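Local coordinates for peptide ABC transporter permease (Staphylococcus hominis, PDB 6EXS), which probably carries peptides across the bacterial membrane as a POT family transporter, and binds a thioalcohol-conjugated peptide, a precursor of human axillary malodour, at residues Met63-Ala68 and Gln445-Gly449; Gly295-Ser300 and Thr440-Ala444. All blocks are in the same frame, centred on the assembly; numbering follows the deposited sequence.

Interaction 1. Residues Met63-Ala68 and Gln445-Gly449; sequences MSVYGA and QAING
The carboxamide of Gln445 turns one face to helix 56-72, where Ser64 O stands almost straight above the amide carbon, 3.8 Å from Gln445 CD. On that same side Gln445 NE2 comes 3.7 Å from Gly67 CA, a position with no side chain to hold it off. Two weak bonds reach Gln445 OE1 from different sides of the amide plane: Ser64 OG donates at 3.3 Å from well above it, and Asn448 ND2, one helical turn along, donates from slightly below at an N-H...O angle of 174°. With CG beside the backbone N (chi1 -81°) and a second bend at chi2, Gln445 folds its amide back against the backbone of Ser64. Asn448 has stronger partners in Ser300 and Gln304, both bound by its OD1, while Ser64 OG has a second weak bond to Asn307.

Behind this polar cluster Ser64 CB lies 3.5 Å from Gly449 N, and Ala68 CB is 3.6 Å from Ala446 N. Such small residues are consistent with a segment-axis approach of 7.4 Å at 156°. Val65 CG2 adds a flanking touch on Gly449 CA at 4.0 Å. Ser64 and Ala68 form a small-xxx-small pattern in a close antiparallel transmembrane helix pair, of the kind that joins the N- and C-terminal halves of the Major Facilitator Superfamily fold, flanking the central cavity; the side chain of Gln445 is about 7 Å from the bound conjugated peptide.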
loop_
_atom_site.group_PDB
_atom_site.type_symbol
_atom_site.label_atom_id
_atom_site.label_comp_id
_atom_site.label_asym_id
_atom_site.label_seq_id
_atom_site.Cartn_x
_atom_site.Cartn_y
_atom_site.Cartn_z
ATOM N N MET A 63 -8.015 3.798 9.119
ATOM C CA MET A 63 -7.656 3.641 7.699
ATOM C C MET A 63 -6.128 3.626 7.456
ATOM O O MET A 63 -5.621 2.737 6.760
ATOM C CB MET A 63 -8.334 4.721 6.832
ATOM C CG MET A 63 -9.831 4.527 6.684
ATOM S SD MET A 63 -10.329 3.027 5.786
ATOM C CE MET A 63 -10.102 3.569 4.100
ATOM N N SER A 64 -5.405 4.582 8.088
ATOM C CA SER A 64 -3.960 4.746 7.979
ATOM C C SER A 64 -3.184 3.670 8.726
ATOM O O SER A 64 -2.254 3.103 8.166
ATOM C CB SER A 64 -3.553 6.136 8.445
ATOM O OG SER A 64 -3.973 7.093 7.491
ATOM N N VAL A 65 -3.578 3.377 9.980
ATOM C CA VAL A 65 -2.951 2.358 10.831
ATOM C C VAL A 65 -3.113 0.975 10.177
ATOM O O VAL A 65 -2.151 0.199 10.121
ATOM C CB VAL A 65 -3.471 2.441 12.295
ATOM C CG1 VAL A 65 -3.013 1.251 13.139
ATOM C CG2 VAL A 65 -3.048 3.755 12.949
ATOM N N TYR A 66 -4.303 0.714 9.613
ATOM C CA TYR A 66 -4.640 -0.507 8.886
ATOM C C TYR A 66 -3.698 -0.663 7.667
ATOM O O TYR A 66 -3.099 -1.724 7.503
ATOM C CB TYR A 66 -6.121 -0.434 8.471
ATOM C CG TYR A 66 -6.751 -1.671 7.870
ATOM C CD1 TYR A 66 -6.114 -2.912 7.933
ATOM C CD2 TYR A 66 -7.988 -1.607 7.241
ATOM C CE1 TYR A 66 -6.691 -4.049 7.370
ATOM C CE2 TYR A 66 -8.577 -2.740 6.686
ATOM C CZ TYR A 66 -7.928 -3.956 6.758
ATOM O OH TYR A 66 -8.543 -5.063 6.238
ATOM N N GLY A 67 -3.548 0.408 6.876
ATOM C CA GLY A 67 -2.674 0.474 5.707
ATOM C C GLY A 67 -1.215 0.271 6.071
ATOM O O GLY A 67 -0.513 -0.481 5.397
ATOM N N ALA A 68 -0.758 0.909 7.179
ATOM C CA ALA A 68 0.603 0.784 7.715
ATOM C C ALA A 68 0.882 -0.659 8.147
ATOM O O ALA A 68 1.977 -1.165 7.886
ATOM C CB ALA A 68 0.786 1.724 8.903
ATOM N N GLN A 445 2.135 5.927 6.369
ATOM C CA GLN A 445 0.815 5.534 6.862
ATOM C C GLN A 445 0.756 5.491 8.399
ATOM O O GLN A 445 -0.295 5.800 8.981
ATOM C CB GLN A 445 0.380 4.192 6.244
ATOM C CG GLN A 445 -0.204 4.300 4.830
ATOM C CD GLN A 445 -1.643 4.780 4.826
ATOM O OE1 GLN A 445 -1.957 5.915 5.220
ATOM N NE2 GLN A 445 -2.546 3.949 4.326
ATOM N N ALA A 446 1.900 5.139 9.050
ATOM C CA ALA A 446 2.069 5.104 10.514
ATOM C C ALA A 446 2.023 6.513 11.095
ATOM O O ALA A 446 1.414 6.702 12.146
ATOM C CB ALA A 446 3.379 4.433 10.886
ATOM N N ILE A 447 2.655 7.505 10.417
ATOM C CA ILE A 447 2.627 8.918 10.823
ATOM C C ILE A 447 1.192 9.455 10.593
ATOM O O ILE A 447 0.644 10.142 11.462
ATOM C CB ILE A 447 3.707 9.782 10.078
ATOM C CG1 ILE A 447 5.150 9.174 10.128
ATOM C CG2 ILE A 447 3.712 11.228 10.552
ATOM C CD1 ILE A 447 5.744 8.759 11.473
ATOM N N ASN A 448 0.585 9.106 9.435
ATOM C CA ASN A 448 -0.782 9.495 9.057
ATOM C C ASN A 448 -1.852 9.188 10.121
ATOM O O ASN A 448 -2.751 10.007 10.308
ATOM C CB ASN A 448 -1.175 8.890 7.715
ATOM C CG ASN A 448 -0.592 9.602 6.533
ATOM O OD1 ASN A 448 -0.054 10.703 6.655
ATOM N ND2 ASN A 448 -0.676 8.982 5.356
ATOM N N GLY A 449 -1.713 8.040 10.808
ATOM C CA GLY A 449 -2.605 7.569 11.863
ATOM C C GLY A 449 -2.720 8.512 13.048
ATOM O O GLY A 449 -3.750 8.526 13.730
#

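Interaction 2. Residues Gly295-Ser300 and Thr440-Ala444; sequences GMLFWS and TNASA
Aromatic contacts centre on the indole of Trp299, which meets Asn441 over one face. Asn441 CB stands 4.3 Å from the centroid of the five-membered ring of Trp299 and 18° off its normal, a CH-pi contact. Asn441 ND2 comes lower over the same face, offset from its centre, 3.2 Å from Trp299 CD2, with the amide plane turned 67° from the ring. That ND2 is hydrogen-bonded to Glu303, so its position over the indole has a second determinant. The opposite face of the ring is occupied by Phe298 CD2, which lies over its centre. At the edge, near the ring plane, Thr440 OG1 meets Trp299 CD1 at 3.5 Å; the same hydroxyl is bonded to Trp437 O.

Backbone contact takes the form of a CA-H...O approach. Met296 CA is 3.5 Å from Thr440 O, and the angle of 162° at the hydrogen shows the C-H aimed nearly straight at the oxygen.

Ala444 CB packs against the backbone of helix 279-302, 3.3 Å from Met296 O and 3.5 Å from Ser300 N; its apolar partners are Met296 CG and, alongside, Trp299 CB. Met296 reaches along Ala444 until its sulfur meets Ser443, SD to CB 3.7 Å. Ser443 OG is hydrogen-bonded to Gly260 O.

No conventional hydrogen bond joins the two segments. The polar ends of Thr440, Asn441 and Ser443 have their main partners outside the pair, which leaves cohesion to shape fit, the CA-H...O contact and the indole face. The side chain of Trp299, about 6 Å from the bound ligand, is thus held from both faces.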
loop_
_atom_site.group_PDB
_atom_site.type_symbol
_atom_site.label_atom_id
_atom_site.label_comp_id
_atom_site.label_asym_id
_atom_site.label_seq_id
_atom_site.Cartn_x
_atom_site.Cartn_y
_atom_site.Cartn_z
ATOM N N GLY A 295 10.376 9.900 -0.242
ATOM C CA GLY A 295 9.399 8.825 -0.434
ATOM C C GLY A 295 8.305 8.821 0.623
ATOM O O GLY A 295 7.130 8.649 0.302
ATOM N N MET A 296 8.690 9.045 1.890
ATOM C CA MET A 296 7.784 9.103 3.034
ATOM C C MET A 296 6.821 10.300 2.904
ATOM O O MET A 296 5.613 10.125 3.088
ATOM C CB MET A 296 8.592 9.181 4.341
ATOM C CG MET A 296 7.896 8.557 5.516
ATOM S SD MET A 296 8.955 8.366 6.973
ATOM C CE MET A 296 9.097 10.083 7.506
ATOM N N LEU A 297 7.364 11.500 2.548
ATOM C CA LEU A 297 6.610 12.738 2.341
ATOM C C LEU A 297 5.605 12.572 1.199
ATOM O O LEU A 297 4.505 13.132 1.271
ATOM C CB LEU A 297 7.539 13.932 2.034
ATOM C CG LEU A 297 8.439 14.495 3.139
ATOM C CD1 LEU A 297 9.505 15.363 2.541
ATOM C CD2 LEU A 297 7.638 15.289 4.184
ATOM N N PHE A 298 5.974 11.802 0.150
ATOM C CA PHE A 298 5.074 11.549 -0.982
ATOM C C PHE A 298 3.880 10.681 -0.567
ATOM O O PHE A 298 2.737 11.051 -0.854
ATOM C CB PHE A 298 5.798 10.911 -2.192
ATOM C CG PHE A 298 4.795 10.587 -3.273
ATOM C CD1 PHE A 298 4.391 11.559 -4.179
ATOM C CD2 PHE A 298 4.147 9.357 -3.298
ATOM C CE1 PHE A 298 3.390 11.296 -5.104
ATOM C CE2 PHE A 298 3.145 9.098 -4.224
ATOM C CZ PHE A 298 2.763 10.074 -5.106
ATOM N N TRP A 299 4.148 9.504 0.061
ATOM C CA TRP A 299 3.101 8.575 0.484
ATOM C C TRP A 299 2.244 9.114 1.614
ATOM O O TRP A 299 1.096 8.695 1.721
ATOM C CB TRP A 299 3.646 7.180 0.818
ATOM C CG TRP A 299 4.280 6.499 -0.349
ATOM C CD1 TRP A 299 5.598 6.174 -0.487
ATOM C CD2 TRP A 299 3.644 6.131 -1.580
ATOM N NE1 TRP A 299 5.817 5.598 -1.715
ATOM C CE2 TRP A 299 4.634 5.555 -2.407
ATOM C CE3 TRP A 299 2.318 6.173 -2.041
ATOM C CZ2 TRP A 299 4.348 5.061 -3.685
ATOM C CZ3 TRP A 299 2.032 5.691 -3.304
ATOM C CH2 TRP A 299 3.040 5.151 -4.120
ATOM N N SER A 300 2.754 10.062 2.421
ATOM C CA SER A 300 1.951 10.662 3.502
ATOM C C SER A 300 0.755 11.395 2.887
ATOM O O SER A 300 -0.387 11.101 3.239
ATOM C CB SER A 300 2.798 11.598 4.366
ATOM O OG SER A 300 2.002 12.314 5.298
ATOM N N THR A 440 8.876 3.224 3.207
ATOM C CA THR A 440 8.551 4.620 2.866
ATOM C C THR A 440 7.029 4.773 2.917
ATOM O O THR A 440 6.548 5.826 3.316
ATOM C CB THR A 440 9.129 5.078 1.505
ATOM O OG1 THR A 440 8.503 4.393 0.419
ATOM C CG2 THR A 440 10.630 4.931 1.411
ATOM N N ASN A 441 6.280 3.689 2.580
ATOM C CA ASN A 441 4.816 3.652 2.618
ATOM C C ASN A 441 4.273 3.250 3.998
ATOM O O ASN A 441 3.379 3.927 4.516
ATOM C CB ASN A 441 4.233 2.787 1.498
ATOM C CG ASN A 441 2.746 3.008 1.322
ATOM O OD1 ASN A 441 1.909 2.412 2.014
ATOM N ND2 ASN A 441 2.386 3.917 0.436
ATOM N N ALA A 442 4.829 2.177 4.604
ATOM C CA ALA A 442 4.451 1.698 5.942
ATOM C C ALA A 442 4.649 2.786 7.021
ATOM O O ALA A 442 3.763 2.979 7.851
ATOM C CB ALA A 442 5.244 0.452 6.297
ATOM N N SER A 443 5.783 3.517 6.976
ATOM C CA SER A 443 6.083 4.620 7.895
ATOM C C SER A 443 5.198 5.842 7.642
ATOM O O SER A 443 4.728 6.432 8.613
ATOM C CB SER A 443 7.551 5.017 7.813
ATOM O OG SER A 443 8.347 3.920 8.206
ATOM N N ALA A 444 4.970 6.224 6.356
ATOM C CA ALA A 444 4.107 7.362 6.004
ATOM C C ALA A 444 2.685 7.148 6.526
ATOM O O ALA A 444 2.124 8.064 7.111
ATOM C CB ALA A 444 4.087 7.573 4.502
#

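Going from the N terminus, the chain passes 63-68 on helix 56-72 first and 295-300 on helix 279-302 much later, then reaches helix 430-451, which serves both contacts. There 440-444 closes interaction 2 across 139 intervening residues, and 445-449 at once closes interaction 1 across 376. The shorter loop therefore lies wholly within the longer, without crossing. With centres 10 Å apart the two sites also touch, through the Asn448-Ser300 bond and where Ala68 CB packs 3.4 Å from Ala442 O. Helix 430-451 is the common member, to which helices 56-72 and 279-302 both pack beside the peptide site.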